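Local structure of glutathione S-transferase (Ceriporiopsis subvermispora, 6J3E) at residues L132-A137 and K219-P224. The protein probably conjugates glutathione to electrophilic substrates as a serine-type fungal glutathione S-transferase. Sequence-based numbering, arbitrary orientation.
Sequences LPATNA and KRVLGP
Val221 holds CG1 anti to its backbone N (chi1 164°), which sends this methyl across to Ala134 and Thr135. Leu222 has CG anti to its carbonyl carbon (chi1 -75°); its CD1 runs on in the extended direction, and the other methyl, CD2, meets the same alanine. Ala134 thus receives two methyls: its CB lies 3.5 Å from Val221 CG1 and 3.8 Å from Leu222 CD2. The valine methyl also rests on the helix backbone, with CG1 3.8 Å from Thr135 N. Thr135 adds its methyl beside this group, CG2 to Val221 CG1 at 4.0 Å. Its hydroxyl turns back into its own helix, where OG1 makes a weak bond to Leu132 O. The contact is small, the side-chain atoms that meet are all methyls, and the small alanine lets the valine methyl reach the backbone. Thr135 also packs on Trp217 and Phe147, and its side chain lies about 7 Å from that of Arg151, a glutathione-binding residue. Within the helical C-terminal domain, the contact joins the C-terminal ends of helices 109-136 and 206-222, with helix 141-153 packed against Thr135 and helix 227-232 touching Leu222 through Glu228.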
loop_
_atom_site.group_PDB
_atom_site.type_symbol
_atom_site.label_atom_id
_atom_site.label_comp_id
_atom_site.label_asym_id
_atom_site.label_seq_id
_atom_site.Cartn_x
_atom_site.Cartn_y
_atom_site.Cartn_z
ATOM N N LEU A 132 -10.026 19.078 4.377
ATOM C CA LEU A 132 -11.343 19.294 3.780
ATOM C C LEU A 132 -11.997 20.579 4.272
ATOM O O LEU A 132 -12.534 21.328 3.435
ATOM C CB LEU A 132 -12.243 18.078 4.021
ATOM C CG LEU A 132 -11.786 16.743 3.434
ATOM C CD1 LEU A 132 -12.931 15.744 3.360
ATOM C CD2 LEU A 132 -11.146 16.929 2.085
ATOM N N PRO A 133 -11.999 20.906 5.572
ATOM C CA PRO A 133 -12.508 22.227 5.964
ATOM C C PRO A 133 -11.714 23.357 5.341
ATOM O O PRO A 133 -12.292 24.345 4.879
ATOM C CB PRO A 133 -12.373 22.216 7.491
ATOM C CG PRO A 133 -12.339 20.777 7.854
ATOM C CD PRO A 133 -11.621 20.102 6.744
ATOM N N ALA A 134 -10.390 23.239 5.319
ATOM C CA ALA A 134 -9.594 24.267 4.670
ATOM C C ALA A 134 -10.003 24.447 3.209
ATOM O O ALA A 134 -10.107 25.581 2.727
ATOM C CB ALA A 134 -8.109 23.924 4.782
ATOM N N THR A 135 -10.241 23.350 2.473
ATOM C CA THR A 135 -10.568 23.591 1.074
ATOM C C THR A 135 -11.983 24.101 0.904
ATOM O O THR A 135 -12.279 24.728 -0.120
ATOM C CB THR A 135 -10.370 22.353 0.188
ATOM O OG1 THR A 135 -11.580 21.584 0.113
ATOM C CG2 THR A 135 -9.276 21.518 0.691
ATOM N N ASN A 136 -12.853 23.869 1.887
ATOM C CA ASN A 136 -14.198 24.425 1.798
ATOM C C ASN A 136 -14.163 25.946 1.871
ATOM O O ASN A 136 -14.815 26.629 1.074
ATOM C CB ASN A 136 -15.081 23.856 2.897
ATOM C CG ASN A 136 -16.492 24.395 2.827
ATOM O OD1 ASN A 136 -17.265 23.981 1.971
ATOM N ND2 ASN A 136 -16.840 25.318 3.734
ATOM N N ALA A 137 -13.361 26.484 2.791
ATOM C CA ALA A 137 -13.243 27.920 2.997
ATOM C C ALA A 137 -12.679 28.660 1.798
ATOM O O ALA A 137 -12.674 29.894 1.812
ATOM C CB ALA A 137 -12.353 28.202 4.215
ATOM N N LYS A 219 0.068 22.761 0.512
ATOM C CA LYS A 219 0.825 24.004 0.485
ATOM C C LYS A 219 -0.045 25.151 0.015
ATOM O O LYS A 219 -0.040 26.230 0.620
ATOM C CB LYS A 219 2.054 23.874 -0.415
ATOM C CG LYS A 219 2.872 25.163 -0.520
ATOM C CD LYS A 219 4.084 25.005 -1.451
ATOM C CE LYS A 219 4.996 26.225 -1.419
ATOM N NZ LYS A 219 6.234 26.029 -2.205
ATOM N N ARG A 220 -0.819 24.937 -1.050
ATOM C CA ARG A 220 -1.571 26.054 -1.605
ATOM C C ARG A 220 -2.795 26.374 -0.759
ATOM O O ARG A 220 -3.096 27.554 -0.531
ATOM C CB ARG A 220 -1.931 25.762 -3.053
ATOM C CG ARG A 220 -0.740 25.973 -3.954
ATOM C CD ARG A 220 -0.763 25.081 -5.175
ATOM N NE ARG A 220 -1.375 25.739 -6.314
ATOM C CZ ARG A 220 -0.721 26.129 -7.398
ATOM N NH1 ARG A 220 0.586 25.913 -7.515
ATOM N NH2 ARG A 220 -1.393 26.719 -8.369
ATOM N N VAL A 221 -3.471 25.351 -0.230
ATOM C CA VAL A 221 -4.717 25.583 0.493
ATOM C C VAL A 221 -4.448 26.099 1.898
ATOM O O VAL A 221 -5.051 27.087 2.325
ATOM C CB VAL A 221 -5.585 24.314 0.506
ATOM C CG1 VAL A 221 -6.683 24.418 1.570
ATOM C CG2 VAL A 221 -6.197 24.105 -0.870
ATOM N N LEU A 222 -3.560 25.448 2.650
ATOM C CA LEU A 222 -3.198 25.998 3.954
ATOM C C LEU A 222 -2.410 27.298 3.816
ATOM O O LEU A 222 -2.472 28.156 4.706
ATOM C CB LEU A 222 -2.404 24.979 4.766
ATOM C CG LEU A 222 -3.250 23.852 5.355
ATOM C CD1 LEU A 222 -2.457 23.065 6.388
ATOM C CD2 LEU A 222 -4.500 24.423 5.968
ATOM N N GLY A 223 -1.681 27.470 2.715
ATOM C CA GLY A 223 -0.981 28.706 2.454
ATOM C C GLY A 223 0.520 28.591 2.627
ATOM O O GLY A 223 1.020 28.104 3.647
ATOM N N PRO A 224 1.268 29.048 1.618
ATOM C CA PRO A 224 2.738 28.948 1.682
ATOM C C PRO A 224 3.359 29.590 2.916
ATOM O O PRO A 224 4.465 29.197 3.312
ATOM C CB PRO A 224 3.203 29.661 0.403
ATOM C CG PRO A 224 2.010 29.746 -0.479
ATOM C CD PRO A 224 0.782 29.650 0.362
#